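Local coordinates for protein polyisoprenyl-teichoic acid--peptidoglycan teichoic acid transferase TagV (Bacillus subtilis, PDB 6UF3) that belongs to the LytR-CpsA-Psr family of cell-envelope transferases, built round a mixed beta sheet flanked by helices, at residues K218-Y230 and F239-L253. Residues are numbered along the deposited sequence; the frame is centred on the assembly and turned at random.
Sequences KIDTLSITGSDLY and FEPDATNLEKVRKTL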
ATOM      1  N   LYS A 218     -10.046  13.103   4.131  1.00 25.49           N
ATOM      2  CA  LYS A 218     -11.379  12.521   4.048  1.00 26.40           C
ATOM      3  C   LYS A 218     -11.372  11.004   3.980  1.00 25.38           C
ATOM      4  O   LYS A 218     -12.439  10.395   4.118  1.00 26.86           O
ATOM      5  CB  LYS A 218     -12.123  13.084   2.839  1.00 26.72           C
ATOM      6  CG  LYS A 218     -12.540  14.544   3.042  1.00 27.72           C
ATOM      7  CD  LYS A 218     -13.095  15.145   1.773  1.00 27.35           C
ATOM      8  CE  LYS A 218     -13.516  16.593   1.996  1.00 30.77           C
ATOM      9  NZ  LYS A 218     -13.940  17.193   0.706  1.00 33.26           N
ATOM     10  N   ILE A 219     -10.210  10.389   3.774  1.00 22.18           N
ATOM     11  CA  ILE A 219     -10.132   8.933   3.713  1.00 20.36           C
ATOM     12  C   ILE A 219     -10.436   8.358   5.087  1.00 24.28           C
ATOM     13  O   ILE A 219      -9.934   8.846   6.108  1.00 26.88           O
ATOM     14  CB  ILE A 219      -8.746   8.483   3.231  1.00 22.88           C
ATOM     15  CG1 ILE A 219      -8.470   9.030   1.836  1.00 21.02           C
ATOM     16  CG2 ILE A 219      -8.662   6.945   3.238  1.00 21.77           C
ATOM     17  CD1 ILE A 219      -7.007   8.897   1.390  1.00 19.53           C
ATOM     18  N   ASP A 220     -11.267   7.319   5.120  1.00 22.74           N
ATOM     19  CA  ASP A 220     -11.556   6.611   6.364  1.00 24.94           C
ATOM     20  C   ASP A 220     -10.458   5.579   6.560  1.00 23.97           C
ATOM     21  O   ASP A 220     -10.383   4.599   5.809  1.00 23.28           O
ATOM     22  CB  ASP A 220     -12.936   5.960   6.298  1.00 25.74           C
ATOM     23  CG  ASP A 220     -13.318   5.250   7.592  1.00 32.44           C
ATOM     24  OD1 ASP A 220     -12.666   5.499   8.636  1.00 31.84           O
ATOM     25  OD2 ASP A 220     -14.273   4.435   7.557  1.00 31.01           O
ATOM     26  N   THR A 221      -9.563   5.804   7.514  1.00 23.14           N
ATOM     27  CA  THR A 221      -8.425   4.902   7.667  1.00 23.45           C
ATOM     28  C   THR A 221      -8.749   3.873   8.741  1.00 20.31           C
ATOM     29  O   THR A 221      -8.979   4.225   9.902  1.00 26.10           O
ATOM     30  CB  THR A 221      -7.130   5.651   7.991  1.00 33.00           C
ATOM     31  OG1 THR A 221      -6.852   6.590   6.940  1.00 32.61           O
ATOM     32  CG2 THR A 221      -5.964   4.669   8.061  1.00 31.65           C
ATOM     33  N   LEU A 222      -8.766   2.605   8.336  1.00 22.43           N
ATOM     34  CA  LEU A 222      -9.043   1.481   9.216  1.00 23.45           C
ATOM     35  C   LEU A 222      -7.731   0.855   9.660  1.00 25.66           C
ATOM     36  O   LEU A 222      -6.663   1.157   9.130  1.00 23.99           O
ATOM     37  CB  LEU A 222      -9.917   0.437   8.515  1.00 25.15           C
ATOM     38  CG  LEU A 222     -11.167   0.972   7.807  1.00 27.58           C
ATOM     39  CD1 LEU A 222     -11.986  -0.175   7.255  1.00 26.17           C
ATOM     40  CD2 LEU A 222     -12.020   1.823   8.729  1.00 31.13           C
ATOM     41  N   SER A 223      -7.821  -0.025  10.656  1.00 23.71           N
ATOM     42  CA  SER A 223      -6.631  -0.602  11.267  1.00 25.03           C
ATOM     43  C   SER A 223      -6.825  -2.091  11.486  1.00 23.97           C
ATOM     44  O   SER A 223      -7.902  -2.528  11.899  1.00 27.49           O
ATOM     45  CB  SER A 223      -6.318   0.061  12.619  1.00 35.54           C
ATOM     46  OG  SER A 223      -6.054   1.441  12.456  1.00 49.14           O
ATOM     47  N   ILE A 224      -5.770  -2.862  11.231  1.00 23.54           N
ATOM     48  CA  ILE A 224      -5.698  -4.243  11.706  1.00 22.62           C
ATOM     49  C   ILE A 224      -5.055  -4.187  13.087  1.00 24.75           C
ATOM     50  O   ILE A 224      -3.836  -4.056  13.213  1.00 29.03           O
ATOM     51  CB  ILE A 224      -4.911  -5.148  10.758  1.00 24.76           C
ATOM     52  CG1 ILE A 224      -5.505  -5.122   9.344  1.00 26.73           C
ATOM     53  CG2 ILE A 224      -4.888  -6.573  11.312  1.00 27.22           C
ATOM     54  CD1 ILE A 224      -6.888  -5.723   9.243  1.00 25.26           C
ATOM     55  N   THR A 225      -5.877  -4.260  14.131  1.00 22.72           N
ATOM     56  CA  THR A 225      -5.341  -4.346  15.477  1.00 24.70           C
ATOM     57  C   THR A 225      -4.953  -5.793  15.786  1.00 29.91           C
ATOM     58  O   THR A 225      -5.400  -6.740  15.129  1.00 28.14           O
ATOM     59  CB  THR A 225      -6.350  -3.832  16.502  1.00 29.63           C
ATOM     60  OG1 THR A 225      -7.521  -4.648  16.473  1.00 31.66           O
ATOM     61  CG2 THR A 225      -6.746  -2.376  16.188  1.00 31.30           C
ATOM     62  N   GLY A 226      -4.099  -5.953  16.785  1.00 26.79           N
ATOM     63  CA  GLY A 226      -3.627  -7.277  17.129  1.00 28.27           C
ATOM     64  C   GLY A 226      -2.544  -7.220  18.178  1.00 31.66           C
ATOM     65  O   GLY A 226      -2.346  -6.197  18.840  1.00 35.11           O
ATOM     66  N   SER A 227      -1.850  -8.343  18.332  1.00 27.64           N
ATOM     67  CA  SER A 227      -0.881  -8.521  19.404  1.00 33.28           C
ATOM     68  C   SER A 227       0.441  -9.023  18.851  1.00 32.43           C
ATOM     69  O   SER A 227       0.464  -9.815  17.909  1.00 29.23           O
ATOM     70  CB  SER A 227      -1.386  -9.518  20.463  1.00 38.79           C
ATOM     71  OG  SER A 227      -2.669  -9.155  20.934  1.00 49.15           O
ATOM     72  N   ASP A 228       1.539  -8.559  19.443  1.00 35.73           N
ATOM     73  CA  ASP A 228       2.833  -9.174  19.187  1.00 36.98           C
ATOM     74  C   ASP A 228       2.817 -10.613  19.696  1.00 37.29           C
ATOM     75  O   ASP A 228       2.287 -10.902  20.770  1.00 41.33           O
ATOM     76  CB  ASP A 228       3.945  -8.376  19.866  1.00 38.07           C
ATOM     77  CG  ASP A 228       4.150  -6.996  19.242  1.00 43.61           C
ATOM     78  OD1 ASP A 228       3.629  -6.746  18.137  1.00 42.95           O
ATOM     79  OD2 ASP A 228       4.840  -6.159  19.860  1.00 50.58           O
ATOM     80  N   LEU A 229       3.381 -11.524  18.911  1.00 30.30           N
ATOM     81  CA  LEU A 229       3.355 -12.937  19.246  1.00 28.89           C
ATOM     82  C   LEU A 229       4.707 -13.526  18.886  1.00 29.22           C
ATOM     83  O   LEU A 229       5.213 -13.279  17.793  1.00 29.14           O
ATOM     84  CB  LEU A 229       2.226 -13.654  18.493  1.00 27.18           C
ATOM     85  CG  LEU A 229       2.195 -15.184  18.590  1.00 27.62           C
ATOM     86  CD1 LEU A 229       1.865 -15.611  20.020  1.00 29.13           C
ATOM     87  CD2 LEU A 229       1.201 -15.769  17.608  1.00 30.59           C
ATOM     88  N   TYR A 230       5.311 -14.269  19.798  1.00 30.55           N
ATOM     89  CA  TYR A 230       6.633 -14.838  19.557  1.00 31.36           C
ATOM     90  C   TYR A 230       6.511 -16.353  19.603  1.00 32.41           C
ATOM     91  O   TYR A 230       6.275 -16.926  20.670  1.00 35.95           O
ATOM     92  CB  TYR A 230       7.643 -14.320  20.580  1.00 34.99           C
ATOM     93  CG  TYR A 230       7.858 -12.828  20.474  1.00 36.75           C
ATOM     94  CD1 TYR A 230       7.047 -11.940  21.169  1.00 43.54           C
ATOM     95  CD2 TYR A 230       8.857 -12.307  19.663  1.00 38.53           C
ATOM     96  CE1 TYR A 230       7.230 -10.573  21.069  1.00 39.83           C
ATOM     97  CE2 TYR A 230       9.046 -10.934  19.552  1.00 43.92           C
ATOM     98  CZ  TYR A 230       8.230 -10.076  20.262  1.00 43.27           C
ATOM     99  OH  TYR A 230       8.408  -8.716  20.163  1.00 47.32           O
ATOM    100  N   PHE A 239       2.653 -10.776  13.975  1.00 24.16           N
ATOM    101  CA  PHE A 239       1.562  -9.905  14.394  1.00 23.07           C
ATOM    102  C   PHE A 239       0.267 -10.693  14.288  1.00 22.19           C
ATOM    103  O   PHE A 239      -0.177 -11.022  13.182  1.00 23.80           O
ATOM    104  CB  PHE A 239       1.502  -8.641  13.543  1.00 22.29           C
ATOM    105  CG  PHE A 239       0.484  -7.644  14.024  1.00 23.84           C
ATOM    106  CD1 PHE A 239       0.613  -7.052  15.265  1.00 29.20           C
ATOM    107  CD2 PHE A 239      -0.593  -7.292  13.226  1.00 27.45           C
ATOM    108  CE1 PHE A 239      -0.318  -6.125  15.718  1.00 33.62           C
ATOM    109  CE2 PHE A 239      -1.534  -6.353  13.674  1.00 27.47           C
ATOM    110  CZ  PHE A 239      -1.387  -5.772  14.914  1.00 29.34           C
ATOM    111  N   GLU A 240      -0.339 -11.013  15.432  1.00 21.51           N
ATOM    112  CA  GLU A 240      -1.550 -11.816  15.428  1.00 21.52           C
ATOM    113  C   GLU A 240      -2.762 -10.898  15.357  1.00 22.69           C
ATOM    114  O   GLU A 240      -2.964 -10.092  16.276  1.00 27.35           O
ATOM    115  CB  GLU A 240      -1.622 -12.695  16.667  1.00 25.64           C
ATOM    116  CG  GLU A 240      -2.890 -13.525  16.762  1.00 29.41           C
ATOM    117  CD  GLU A 240      -2.971 -14.654  15.754  1.00 33.82           C
ATOM    118  OE1 GLU A 240      -1.961 -14.948  15.068  1.00 29.97           O
ATOM    119  OE2 GLU A 240      -4.065 -15.247  15.653  1.00 31.61           O
ATOM    120  N   PRO A 241      -3.579 -10.984  14.309  1.00 20.92           N
ATOM    121  CA  PRO A 241      -4.725 -10.075  14.176  1.00 23.35           C
ATOM    122  C   PRO A 241      -5.819 -10.392  15.180  1.00 27.47           C
ATOM    123  O   PRO A 241      -6.152 -11.553  15.427  1.00 27.38           O
ATOM    124  CB  PRO A 241      -5.208 -10.318  12.740  1.00 21.53           C
ATOM    125  CG  PRO A 241      -4.678 -11.732  12.400  1.00 25.32           C
ATOM    126  CD  PRO A 241      -3.367 -11.806  13.104  1.00 21.03           C
ATOM    127  N   ASP A 242      -6.389  -9.328  15.742  1.00 23.53           N
ATOM    128  CA  ASP A 242      -7.552  -9.442  16.605  1.00 26.15           C
ATOM    129  C   ASP A 242      -8.779  -9.855  15.791  1.00 26.56           C
ATOM    130  O   ASP A 242      -9.141  -9.200  14.806  1.00 24.70           O
ATOM    131  CB  ASP A 242      -7.774  -8.106  17.313  1.00 26.45           C
ATOM    132  CG  ASP A 242      -8.901  -8.143  18.315  1.00 33.38           C
ATOM    133  OD1 ASP A 242     -10.075  -8.234  17.895  1.00 37.69           O
ATOM    134  OD2 ASP A 242      -8.615  -8.054  19.531  1.00 43.02           O
ATOM    135  N   ALA A 243      -9.436 -10.933  16.224  1.00 26.51           N
ATOM    136  CA  ALA A 243     -10.518 -11.529  15.439  1.00 24.96           C
ATOM    137  C   ALA A 243     -11.755 -10.629  15.364  1.00 28.07           C
ATOM    138  O   ALA A 243     -12.351 -10.478  14.291  1.00 28.47           O
ATOM    139  CB  ALA A 243     -10.883 -12.903  16.014  1.00 28.53           C
ATOM    140  N   THR A 244     -12.197 -10.050  16.491  1.00 29.60           N
ATOM    141  CA  THR A 244     -13.411  -9.234  16.415  1.00 28.83           C
ATOM    142  C   THR A 244     -13.154  -7.922  15.674  1.00 27.50           C
ATOM    143  O   THR A 244     -14.019  -7.442  14.920  1.00 32.42           O
ATOM    144  CB  THR A 244     -13.990  -8.973  17.806  1.00 33.75           C
ATOM    145  OG1 THR A 244     -13.013  -8.335  18.634  1.00 34.97           O
ATOM    146  CG2 THR A 244     -14.418 -10.286  18.444  1.00 32.87           C
ATOM    147  N   ASN A 245     -11.957  -7.341  15.840  1.00 25.17           N
ATOM    148  CA  ASN A 245     -11.610  -6.182  15.018  1.00 25.58           C
ATOM    149  C   ASN A 245     -11.589  -6.545  13.544  1.00 24.58           C
ATOM    150  O   ASN A 245     -12.066  -5.777  12.706  1.00 27.59           O
ATOM    151  CB  ASN A 245     -10.253  -5.602  15.400  1.00 23.79           C
ATOM    152  CG  ASN A 245      -9.807  -4.512  14.443  1.00 26.75           C
ATOM    153  OD1 ASN A 245      -9.037  -4.747  13.478  1.00 27.09           O
ATOM    154  ND2 ASN A 245     -10.303  -3.312  14.680  1.00 25.83           N
ATOM    155  N   LEU A 246     -11.009  -7.699  13.203  1.00 21.90           N
ATOM    156  CA  LEU A 246     -10.942  -8.079  11.797  1.00 23.01           C
ATOM    157  C   LEU A 246     -12.337  -8.277  11.227  1.00 23.48           C
ATOM    158  O   LEU A 246     -12.596  -7.922  10.072  1.00 23.41           O
ATOM    159  CB  LEU A 246     -10.103  -9.348  11.632  1.00 22.49           C
ATOM    160  CG  LEU A 246      -9.971  -9.908  10.215  1.00 21.51           C
ATOM    161  CD1 LEU A 246      -9.331  -8.892   9.276  1.00 22.28           C
ATOM    162  CD2 LEU A 246      -9.174 -11.220  10.211  1.00 22.12           C
ATOM    163  N   GLU A 247     -13.261  -8.819  12.027  1.00 23.25           N
ATOM    164  CA  GLU A 247     -14.625  -8.975  11.537  1.00 23.46           C
ATOM    165  C   GLU A 247     -15.260  -7.617  11.263  1.00 25.04           C
ATOM    166  O   GLU A 247     -15.977  -7.447  10.267  1.00 28.83           O
ATOM    167  CB  GLU A 247     -15.471  -9.783  12.529  1.00 31.24           C
ATOM    168  CG  GLU A 247     -15.267 -11.294  12.427  1.00 47.54           C
ATOM    169  CD  GLU A 247     -15.375 -11.820  10.996  1.00 60.83           C
ATOM    170  OE1 GLU A 247     -16.281 -11.386  10.254  1.00 66.57           O
ATOM    171  OE2 GLU A 247     -14.547 -12.673  10.612  1.00 63.33           O
ATOM    172  N   LYS A 248     -14.986  -6.624  12.125  1.00 29.08           N
ATOM    173  CA  LYS A 248     -15.518  -5.283  11.868  1.00 26.87           C
ATOM    174  C   LYS A 248     -14.879  -4.644  10.630  1.00 26.95           C
ATOM    175  O   LYS A 248     -15.567  -3.991   9.835  1.00 25.80           O
ATOM    176  CB  LYS A 248     -15.327  -4.393  13.103  1.00 27.71           C
ATOM    177  CG  LYS A 248     -15.886  -2.974  12.966  1.00 29.16           C
ATOM    178  CD  LYS A 248     -17.383  -2.995  12.787  1.00 29.50           C
ATOM    179  CE  LYS A 248     -17.987  -1.598  12.911  1.00 35.54           C
ATOM    180  NZ  LYS A 248     -19.451  -1.664  12.698  1.00 43.23           N
ATOM    181  N   VAL A 249     -13.565  -4.786  10.467  1.00 24.24           N
ATOM    182  CA  VAL A 249     -12.902  -4.253   9.274  1.00 23.96           C
ATOM    183  C   VAL A 249     -13.501  -4.879   8.023  1.00 24.07           C
ATOM    184  O   VAL A 249     -13.788  -4.188   7.034  1.00 25.29           O
ATOM    185  CB  VAL A 249     -11.382  -4.491   9.339  1.00 21.07           C
ATOM    186  CG1 VAL A 249     -10.744  -4.238   7.962  1.00 21.36           C
ATOM    187  CG2 VAL A 249     -10.741  -3.609  10.376  1.00 24.05           C
ATOM    188  N   ARG A 250     -13.661  -6.209   8.036  1.00 25.16           N
ATOM    189  CA  ARG A 250     -14.276  -6.910   6.916  1.00 23.66           C
ATOM    190  C   ARG A 250     -15.640  -6.322   6.594  1.00 26.35           C
ATOM    191  O   ARG A 250     -15.927  -5.997   5.438  1.00 25.00           O
ATOM    192  CB  ARG A 250     -14.402  -8.405   7.230  1.00 22.16           C
ATOM    193  CG  ARG A 250     -13.097  -9.169   7.224  1.00 19.46           C
ATOM    194  CD  ARG A 250     -13.304 -10.611   7.684  1.00 21.75           C
ATOM    195  NE  ARG A 250     -12.103 -11.401   7.448  1.00 22.63           N
ATOM    196  CZ  ARG A 250     -11.933 -12.635   7.911  1.00 26.26           C
ATOM    197  NH1 ARG A 250     -12.883 -13.216   8.647  1.00 29.64           N
ATOM    198  NH2 ARG A 250     -10.809 -13.285   7.647  1.00 25.45           N
ATOM    199  N   LYS A 251     -16.500  -6.180   7.611  1.00 23.45           N
ATOM    200  CA  LYS A 251     -17.848  -5.684   7.364  1.00 24.57           C
ATOM    201  C   LYS A 251     -17.816  -4.258   6.832  1.00 25.01           C
ATOM    202  O   LYS A 251     -18.611  -3.895   5.957  1.00 26.68           O
ATOM    203  CB  LYS A 251     -18.682  -5.755   8.646  1.00 32.02           C
ATOM    204  CG  LYS A 251     -19.450  -7.060   8.811  1.00 48.43           C
ATOM    205  CD  LYS A 251     -20.533  -6.938   9.868  1.00 57.78           C
ATOM    206  CE  LYS A 251     -19.962  -7.116  11.266  1.00 62.81           C
ATOM    207  NZ  LYS A 251     -19.553  -8.522  11.531  1.00 65.21           N
ATOM    208  N   THR A 252     -16.892  -3.445   7.335  1.00 22.68           N
ATOM    209  CA  THR A 252     -16.801  -2.053   6.898  1.00 23.68           C
ATOM    210  C   THR A 252     -16.391  -1.958   5.434  1.00 24.20           C
ATOM    211  O   THR A 252     -16.991  -1.201   4.656  1.00 25.00           O
ATOM    212  CB  THR A 252     -15.812  -1.305   7.788  1.00 26.93           C
ATOM    213  OG1 THR A 252     -16.281  -1.364   9.142  1.00 28.57           O
ATOM    214  CG2 THR A 252     -15.699   0.162   7.361  1.00 27.12           C
ATOM    215  N   LEU A 253     -15.372  -2.728   5.041  1.00 20.95           N
ATOM    216  CA  LEU A 253     -14.921  -2.715   3.647  1.00 21.24           C
ATOM    217  C   LEU A 253     -15.978  -3.303   2.719  1.00 20.99           C
ATOM    218  O   LEU A 253     -16.211  -2.784   1.621  1.00 22.38           O
ATOM    219  CB  LEU A 253     -13.607  -3.486   3.514  1.00 21.06           C
ATOM    220  CG  LEU A 253     -12.412  -2.873   4.239  1.00 20.59           C
ATOM    221  CD1 LEU A 253     -11.164  -3.705   4.051  1.00 28.59           C
ATOM    222  CD2 LEU A 253     -12.182  -1.424   3.786  1.00 24.60           C
TER
HETATM  223  O   HOH W   1      -7.542  -7.187  13.439  1.00 22.75           O
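S227 and E240 exchange both backbone bonds of an antiparallel hydrogen-bonded pair: S227 N gives to E240 O at 2.9 Å, and E240 N gives back to S227 O at 2.9 Å. The ladder runs on through T225 O, which accepts from D242 N at 2.8 Å, almost straight (175° at the hydrogen). A water lies 2.8 Å from T225 O and 2.9 Å from N245 OD1, placed to bridge strand end and helix, though how it shares its protons is not settled. N245 CG stands anti to the backbone N (chi1 173°), which carries the amide from the first turn of helix 243-257 up to the chain, where OD1 accepts from T225 N at 3.3 Å; the donor lies well above the carbonyl plane. D242 caps the same helix: its OD1 receives N245 N at 2.9 Å and, through its syn lone pair, T244 OG1. E240 OE1 is held in a salt bridge by R50, and the side chain lies alongside L229. Apolar contacts flank these bonds: I224 reaches P241 with CG2 and L246 with CD1, and L222 CD1 meets T252 CG2 tip to tip and slides past L253. The F239 ring presents its edge to I224 O, with CE2 3.3 Å away. This is a two-stranded beta hairpin whose return strand leads through D242, the N-cap residue, into a helix running roughly antiparallel (148°) to strand 220-222, an outermost strand of the mixed sheet within this chain.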